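Local coordinates for protein 'Carboxyl esterase 2 (Tuber melanosporum Mel28, PDB 5MIF) that probably hydrolyses carboxylic esters, as an archaeal-type carboxylesterase of the alpha/beta hydrolase fold from a mycorrhizal truffle, at residues A[184-189]-A[198-203]; A[142-147]-A[164-169]. All coordinates share one frame; numbering follows the deposited sequence.

Interaction 1: residues A[184-189]-A[198-203]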
# COMPACT_ATOMS: atom_id res chain seq x y z
N MET A 184 -11.71 3.89 -18.75
CA MET A 184 -11.31 2.49 -18.68
C MET A 184 -10.08 2.28 -17.81
O MET A 184 -9.12 3.05 -17.88
CB MET A 184 -11.02 1.96 -20.09
CG MET A 184 -10.79 0.44 -20.17
SD MET A 184 -10.37 -0.11 -21.84
CE MET A 184 -11.91 0.23 -22.68
N GLY A 185 -10.10 1.22 -17.01
CA GLY A 185 -8.90 0.78 -16.33
C GLY A 185 -8.41 -0.54 -16.90
O GLY A 185 -9.19 -1.29 -17.52
N PHE A 186 -7.12 -0.80 -16.72
CA PHE A 186 -6.52 -2.11 -16.93
C PHE A 186 -6.11 -2.68 -15.58
O PHE A 186 -5.54 -1.97 -14.75
CB PHE A 186 -5.26 -2.05 -17.80
CG PHE A 186 -5.51 -1.96 -19.27
CD1 PHE A 186 -6.79 -1.83 -19.78
CD2 PHE A 186 -4.44 -2.00 -20.16
CE1 PHE A 186 -6.99 -1.73 -21.16
CE2 PHE A 186 -4.63 -1.90 -21.52
CZ PHE A 186 -5.91 -1.78 -22.02
N GLY A 187 -6.37 -3.96 -15.37
CA GLY A 187 -5.82 -4.67 -14.22
C GLY A 187 -5.30 -6.03 -14.67
O GLY A 187 -5.83 -6.62 -15.62
N GLY A 188 -4.26 -6.52 -14.02
CA GLY A 188 -3.75 -7.85 -14.30
C GLY A 188 -2.79 -8.31 -13.22
O GLY A 188 -2.04 -7.50 -12.68
N ASP A 189 -2.82 -9.60 -12.92
CA ASP A 189 -1.97 -10.18 -11.88
C ASP A 189 -1.05 -11.24 -12.48
O ASP A 189 -1.49 -12.06 -13.30
CB ASP A 189 -2.82 -10.79 -10.76
CG ASP A 189 -3.64 -11.98 -11.23
OD1 ASP A 189 -4.58 -11.78 -12.03
OD2 ASP A 189 -3.34 -13.12 -10.82
N SER A 198 1.44 -5.68 -21.75
CA SER A 198 1.59 -5.98 -23.17
C SER A 198 0.56 -5.27 -24.02
O SER A 198 0.89 -4.69 -25.06
CB SER A 198 1.51 -7.49 -23.42
OG SER A 198 1.70 -7.78 -24.80
N VAL A 199 -0.70 -5.31 -23.58
CA VAL A 199 -1.79 -4.65 -24.28
C VAL A 199 -1.62 -3.12 -24.26
O VAL A 199 -1.94 -2.42 -25.24
CB VAL A 199 -3.15 -5.06 -23.67
CG1 VAL A 199 -4.28 -4.20 -24.23
CG2 VAL A 199 -3.42 -6.55 -23.95
N SER A 200 -1.14 -2.59 -23.13
CA SER A 200 -0.79 -1.17 -23.07
C SER A 200 0.25 -0.83 -24.15
O SER A 200 0.08 0.12 -24.91
CB SER A 200 -0.25 -0.80 -21.67
OG SER A 200 -1.29 -0.77 -20.69
N LEU A 201 1.31 -1.63 -24.22
CA LEU A 201 2.38 -1.41 -25.18
C LEU A 201 1.88 -1.51 -26.63
O LEU A 201 2.24 -0.70 -27.48
CB LEU A 201 3.53 -2.40 -24.94
CG LEU A 201 4.72 -2.35 -25.89
CD1 LEU A 201 5.38 -0.99 -25.84
CD2 LEU A 201 5.72 -3.44 -25.54
N LEU A 202 1.03 -2.49 -26.90
CA LEU A 202 0.45 -2.66 -28.23
C LEU A 202 -0.44 -1.46 -28.57
O LEU A 202 -0.51 -1.04 -29.73
CB LEU A 202 -0.34 -3.99 -28.31
CG LEU A 202 0.44 -5.32 -28.31
CD1 LEU A 202 -0.47 -6.54 -28.14
CD2 LEU A 202 1.30 -5.47 -29.57
N SER A 203 -1.14 -0.91 -27.58
CA SER A 203 -1.95 0.28 -27.83
C SER A 203 -1.08 1.46 -28.24
O SER A 203 -1.44 2.26 -29.11
CB SER A 203 -2.77 0.64 -26.60
OG SER A 203 -3.55 -0.46 -26.19

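Interaction 2: residues A[142-147]-A[164-169]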
# COMPACT_ATOMS: atom_id res chain seq x y z
N ALA A 142 -17.67 -1.51 -13.55
CA ALA A 142 -17.85 -2.77 -14.26
C ALA A 142 -16.49 -3.44 -14.46
O ALA A 142 -15.46 -2.75 -14.51
CB ALA A 142 -18.54 -2.55 -15.59
N VAL A 143 -16.50 -4.77 -14.59
CA VAL A 143 -15.28 -5.53 -14.88
C VAL A 143 -15.47 -6.30 -16.19
O VAL A 143 -16.43 -7.06 -16.35
CB VAL A 143 -14.93 -6.52 -13.75
CG1 VAL A 143 -13.80 -7.46 -14.19
CG2 VAL A 143 -14.54 -5.77 -12.48
N PHE A 144 -14.56 -6.04 -17.13
CA PHE A 144 -14.53 -6.70 -18.43
C PHE A 144 -13.45 -7.76 -18.33
O PHE A 144 -12.26 -7.47 -18.48
CB PHE A 144 -14.24 -5.66 -19.53
CG PHE A 144 -14.22 -6.20 -20.93
CD1 PHE A 144 -15.40 -6.55 -21.58
CD2 PHE A 144 -13.03 -6.29 -21.63
CE1 PHE A 144 -15.38 -7.02 -22.89
CE2 PHE A 144 -13.00 -6.76 -22.93
CZ PHE A 144 -14.18 -7.13 -23.56
N PHE A 145 -13.87 -8.98 -18.01
CA PHE A 145 -12.94 -10.06 -17.71
C PHE A 145 -12.69 -10.89 -18.98
O PHE A 145 -13.60 -11.56 -19.49
CB PHE A 145 -13.52 -10.93 -16.59
CG PHE A 145 -12.59 -12.00 -16.10
CD1 PHE A 145 -12.57 -13.25 -16.70
CD2 PHE A 145 -11.77 -11.77 -15.02
CE1 PHE A 145 -11.73 -14.26 -16.24
CE2 PHE A 145 -10.92 -12.77 -14.54
CZ PHE A 145 -10.90 -14.02 -15.15
N VAL A 146 -11.46 -10.82 -19.50
CA VAL A 146 -11.13 -11.49 -20.75
C VAL A 146 -10.70 -12.93 -20.49
O VAL A 146 -9.70 -13.18 -19.83
CB VAL A 146 -10.04 -10.76 -21.50
CG1 VAL A 146 -9.74 -11.49 -22.81
CG2 VAL A 146 -10.47 -9.32 -21.79
N ASP A 147 -11.48 -13.88 -21.00
CA ASP A 147 -11.21 -15.30 -20.81
C ASP A 147 -10.43 -15.83 -22.01
O ASP A 147 -10.94 -16.61 -22.81
CB ASP A 147 -12.53 -16.05 -20.61
CG ASP A 147 -12.34 -17.45 -20.02
OD1 ASP A 147 -11.24 -17.79 -19.53
OD2 ASP A 147 -13.33 -18.21 -20.03
N TYR A 164 -5.75 -7.81 -26.51
CA TYR A 164 -5.76 -6.55 -27.24
C TYR A 164 -7.03 -6.42 -28.07
O TYR A 164 -7.69 -5.38 -28.02
CB TYR A 164 -4.52 -6.42 -28.12
CG TYR A 164 -4.54 -5.15 -28.93
CD1 TYR A 164 -4.15 -3.95 -28.37
CD2 TYR A 164 -4.98 -5.15 -30.25
CE1 TYR A 164 -4.18 -2.78 -29.10
CE2 TYR A 164 -5.02 -3.99 -30.99
CZ TYR A 164 -4.62 -2.80 -30.41
OH TYR A 164 -4.66 -1.64 -31.15
N ALA A 165 -7.40 -7.47 -28.81
CA ALA A 165 -8.57 -7.40 -29.69
C ALA A 165 -9.89 -7.23 -28.91
O ALA A 165 -10.80 -6.52 -29.36
CB ALA A 165 -8.65 -8.66 -30.59
N ALA A 166 -9.98 -7.86 -27.75
CA ALA A 166 -11.16 -7.72 -26.90
C ALA A 166 -11.30 -6.28 -26.41
O ALA A 166 -12.41 -5.74 -26.35
CB ALA A 166 -11.08 -8.68 -25.72
N VAL A 167 -10.18 -5.65 -26.06
CA VAL A 167 -10.23 -4.26 -25.63
C VAL A 167 -10.71 -3.36 -26.77
O VAL A 167 -11.54 -2.47 -26.55
CB VAL A 167 -8.86 -3.78 -25.10
CG1 VAL A 167 -8.84 -2.26 -24.91
CG2 VAL A 167 -8.56 -4.49 -23.79
N GLN A 168 -10.22 -3.61 -27.99
CA GLN A 168 -10.64 -2.79 -29.13
C GLN A 168 -12.15 -2.91 -29.36
O GLN A 168 -12.82 -1.93 -29.72
CB GLN A 168 -9.89 -3.18 -30.41
CG GLN A 168 -8.36 -3.09 -30.32
CD GLN A 168 -7.86 -1.85 -29.59
OE1 GLN A 168 -8.08 -0.72 -30.03
NE2 GLN A 168 -7.20 -2.05 -28.46
N TRP A 169 -12.68 -4.11 -29.16
CA TRP A 169 -14.11 -4.35 -29.24
C TRP A 169 -14.87 -3.57 -28.17
O TRP A 169 -15.90 -2.98 -28.45
CB TRP A 169 -14.42 -5.85 -29.11
CG TRP A 169 -15.87 -6.17 -29.34
CD1 TRP A 169 -16.43 -6.57 -30.52
CD2 TRP A 169 -16.93 -6.11 -28.38
NE1 TRP A 169 -17.78 -6.75 -30.35
CE2 TRP A 169 -18.12 -6.48 -29.05
CE3 TRP A 169 -17.00 -5.77 -27.02
CZ2 TRP A 169 -19.36 -6.54 -28.41
CZ3 TRP A 169 -18.24 -5.83 -26.38
CH2 TRP A 169 -19.40 -6.21 -27.08

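Interaction 1: residues A[184-189]-A[198-203]
Phe186, on the strand 184-189, drives its ring against Val199 and Ser200 of the helix 191-206 in a small, fully buried strand-on-helix contact on the strand that leads into the probable nucleophile elbow. Within 184-189 only Phe186 touches the helical segment; the flanking Gly185 and Gly187 lie on the alternate side of the strand and have no part in it. Phe186 CG lies anti to its own carbonyl carbon (chi1 -79°), and from there the ring runs out to the helix, spanning backbones whose nearest CA atoms, Phe186 CA and Ser200 CA, are 8.5 Å apart. The far end of the ring takes the apolar part of the contact, with Phe186 CE2 3.6 Å from Val199 CG1 and CZ almost as near; the two side chains cross at about a right angle. That methyl is the branch of Val199 anti to its backbone N. One flank of the ring instead meets a hydroxyl, Ser200 OG standing 3.4 Å from Phe186 CD2 in an oblique approach, while Ser200 N lies in the ring plane at the edge. The hydroxyl is not left to the aromatic carbons, for it hydrogen-bonds to Gln214 OE1. One turn on from Val199, Ser203 OG donates to Val199 O at 2.7 Å, tilted 29° from the carbonyl plane, and Ser203 N reaches the same oxygen from the opposite face, so two bonds grip this carbonyl within the helix. Around the pair, Phe115 of the adjacent strand 109-115 meets the Phe186 ring edge-to-face, and Gln214 and Pro211 also touch it. Val199 rests on Cys163 of the helix 158-173, and strand 184-189, helix 191-206 and strand 213-217 together form one beta-alpha-beta unit of the sheet.

Interaction 2: residues A[142-147]-A[164-169]
Phe144 and Val146, two residues apart on the strand 142-147, both point at the helix 158-173 and receive Ala166 between them. The Phe144 ring reaches the helix with its far end, CE2 lying 3.9 Å from Ala166 CB. The same end of the ring also meets the backbone, Phe144 CZ coming within 3.6 Å of Ala166 O; the oxygen approaches obliquely. With CG anti to the backbone N (chi1 -178°), the ring is carried out from the strand to this turn of helix. Val146 meets the alanine methyl through CG2, the branch anti to the carbonyl carbon, at 4.0 Å from Ala166 CB. The small side chain lets the backbones come close: the CA atoms of Val146 and Ala166 are 7.2 Å apart. Replacing Phe144 with an alanine would probably open a gap beside Ala166 and leave Leu82 and Val111, which also touch the ring, without that neighbour. The axes of the two short segments run roughly antiparallel, at 146°, and come within 9.6 Å. A helix laid against a sheet strand by apolar side chains in this way is the layered packing of the alpha/beta hydrolase fold.

How the interactions relate
Along the chain the two contacts come in series, interaction 2 closing at 169 before interaction 1 opens at 184, and their centres lie about 10 Å apart. Both rest on the same mixed sheet, where strand 109-115 sits between strands 142-147 and 184-189. Their helices, 158-173 and 191-206, pack directly on each other: Val199 CG2 lies 3.7 Å from Tyr164 N, and Leu202 and Ser203 touch the Tyr164 ring. Met184 SD meets Val167 CG1 at 4.1 Å, tying strand 184-189 to the helix of interaction 2. Together the two contacts seat a pair of mutually packed helices on the same sheet, one of them on the strand that leads into the probable nucleophile elbow at Ser190.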